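Local coordinates for pyridoxamine 5'-phosphate oxidase-related, FMN-binding protein (Paracoccus denitrificans, PDB 6VNA) that probably acts as a noncanonical heme oxygenase that degrades c-type heme, within the FMN-binding pyridoxamine 5'-phosphate oxidase family, at residues A[42-47]-A[62-67]. Residues are numbered along the deposited sequence; the frame is centred on the assembly and turned at random.
Sequences TRIALQ and AAHARA
His64, in the first turn of helix 63-70, reaches across to Thr42 and Ile44 on strand 39-48. Its ring is met from two directions. Thr42 comes to the ND1 corner: Thr42 CG2 lies at the ring edge, in plane, 3.6 Å from His64 ND1. The hydroxyl OG1 approaches obliquely. His64 ND1 donates to Thr42 OG1 at 2.8 Å, but the N-H...O angle of 122° makes this a weak, bent bond. Ile44 lies over one ring face. Ile44 CG2 sits 4.3 Å from the centroid of the His64 ring, 17° off the normal, in a CH-pi contact shifted toward CE1. With His64 chi1 at 50°, CG is tucked over the backbone, and the ring turns ND1 to Thr42 and one face to Ile44. Leu58 and Thr31 of the adjoining strands also touch His64. The contact packs helix 63-70 on the curled antiparallel sheet of the FMN-binding split barrel, at the edge of the dimer interface, where Ser94 and Leu139 of the second subunit pack on Thr42 and Ala63. An alanine in place of His64 would probably cost Thr42 OG1 this donor and leave Ile44 CG2 without the ring face it packs on. Between these segments the imidazole is the direct link, resting more on packing than on strong polar bonding.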
loop_
_atom_site.group_PDB
_atom_site.type_symbol
_atom_site.label_atom_id
_atom_site.label_comp_id
_atom_site.label_asym_id
_atom_site.label_seq_id
_atom_site.Cartn_x
_atom_site.Cartn_y
_atom_site.Cartn_z
ATOM N N THR A 42 -2.522 -4.293 1.960
ATOM C CA THR A 42 -3.917 -4.195 2.456
ATOM C C THR A 42 -4.288 -2.717 2.666
ATOM O O THR A 42 -3.411 -1.888 2.922
ATOM C CB THR A 42 -4.126 -4.975 3.760
ATOM O OG1 THR A 42 -3.280 -4.412 4.762
ATOM C CG2 THR A 42 -3.830 -6.453 3.649
ATOM N N ARG A 43 -5.577 -2.412 2.584
ATOM C CA ARG A 43 -6.112 -1.047 2.780
ATOM C C ARG A 43 -6.448 -0.876 4.255
ATOM O O ARG A 43 -7.145 -1.744 4.781
ATOM C CB ARG A 43 -7.358 -0.802 1.926
ATOM C CG ARG A 43 -7.902 0.607 2.095
ATOM C CD ARG A 43 -9.035 0.867 1.148
ATOM N NE ARG A 43 -8.571 1.242 -0.171
ATOM C CZ ARG A 43 -9.353 1.344 -1.243
ATOM N NH1 ARG A 43 -10.646 1.085 -1.150
ATOM N NH2 ARG A 43 -8.837 1.715 -2.405
ATOM N N ILE A 44 -6.011 0.226 4.854
ATOM C CA ILE A 44 -6.207 0.514 6.304
ATOM C C ILE A 44 -6.707 1.945 6.544
ATOM O O ILE A 44 -6.407 2.845 5.750
ATOM C CB ILE A 44 -4.890 0.298 7.070
ATOM C CG1 ILE A 44 -3.779 1.224 6.569
ATOM C CG2 ILE A 44 -4.482 -1.164 7.021
ATOM C CD1 ILE A 44 -2.759 1.583 7.625
ATOM N N ALA A 45 -7.392 2.140 7.660
ATOM C CA ALA A 45 -7.655 3.475 8.236
ATOM C C ALA A 45 -6.320 3.981 8.775
ATOM O O ALA A 45 -5.622 3.216 9.456
ATOM C CB ALA A 45 -8.723 3.409 9.299
ATOM N N LEU A 46 -5.925 5.166 8.352
ATOM C CA LEU A 46 -4.644 5.787 8.748
ATOM C C LEU A 46 -4.816 7.302 8.856
ATOM O O LEU A 46 -5.272 7.925 7.887
ATOM C CB LEU A 46 -3.559 5.488 7.718
ATOM C CG LEU A 46 -2.214 6.114 8.087
ATOM C CD1 LEU A 46 -1.387 5.142 8.926
ATOM C CD2 LEU A 46 -1.463 6.557 6.856
ATOM N N GLN A 47 -4.417 7.847 9.996
ATOM C CA GLN A 47 -4.291 9.296 10.267
ATOM C C GLN A 47 -2.885 9.536 10.823
ATOM O O GLN A 47 -2.076 8.602 10.769
ATOM C CB GLN A 47 -5.398 9.696 11.236
ATOM C CG GLN A 47 -6.790 9.381 10.717
ATOM C CD GLN A 47 -7.859 9.844 11.678
ATOM O OE1 GLN A 47 -7.630 10.702 12.527
ATOM N NE2 GLN A 47 -9.023 9.235 11.594
ATOM N N ALA A 62 -6.313 -9.741 12.314
ATOM C CA ALA A 62 -6.241 -9.717 10.836
ATOM C C ALA A 62 -4.812 -10.020 10.368
ATOM O O ALA A 62 -3.860 -9.725 11.113
ATOM C CB ALA A 62 -6.695 -8.367 10.317
ATOM N N ALA A 63 -4.699 -10.519 9.134
ATOM C CA ALA A 63 -3.461 -10.881 8.416
ATOM C C ALA A 63 -2.352 -9.840 8.594
ATOM O O ALA A 63 -1.217 -10.246 8.861
ATOM C CB ALA A 63 -3.770 -11.086 6.958
ATOM N N HIS A 64 -2.643 -8.560 8.395
ATOM C CA HIS A 64 -1.636 -7.465 8.414
ATOM C C HIS A 64 -1.210 -7.188 9.861
ATOM O O HIS A 64 -0.041 -6.834 10.069
ATOM C CB HIS A 64 -2.124 -6.200 7.653
ATOM C CG HIS A 64 -3.480 -5.688 8.013
ATOM N ND1 HIS A 64 -4.475 -5.523 7.075
ATOM C CD2 HIS A 64 -4.009 -5.288 9.190
ATOM C CE1 HIS A 64 -5.568 -5.078 7.663
ATOM N NE2 HIS A 64 -5.309 -4.921 8.962
ATOM N N ALA A 65 -2.109 -7.359 10.823
ATOM C CA ALA A 65 -1.811 -7.173 12.264
ATOM C C ALA A 65 -0.904 -8.321 12.744
ATOM O O ALA A 65 0.082 -8.065 13.469
ATOM C CB ALA A 65 -3.103 -7.105 13.043
ATOM N N ARG A 66 -1.198 -9.547 12.313
ATOM C CA ARG A 66 -0.393 -10.746 12.664
ATOM C C ARG A 66 0.982 -10.598 12.032
ATOM O O ARG A 66 1.952 -10.910 12.703
ATOM C CB ARG A 66 -1.089 -12.029 12.201
ATOM C CG ARG A 66 -2.375 -12.290 12.963
ATOM C CD ARG A 66 -2.878 -13.689 12.777
ATOM N NE ARG A 66 -3.864 -13.812 11.719
ATOM C CZ ARG A 66 -3.600 -14.117 10.469
ATOM N NH1 ARG A 66 -2.359 -14.276 10.061
ATOM N NH2 ARG A 66 -4.591 -14.240 9.624
ATOM N N ALA A 67 1.066 -10.129 10.790
ATOM C CA ALA A 67 2.365 -9.936 10.116
ATOM C C ALA A 67 3.199 -8.970 10.962
ATOM O O ALA A 67 4.393 -9.239 11.162
ATOM C CB ALA A 67 2.184 -9.435 8.710
#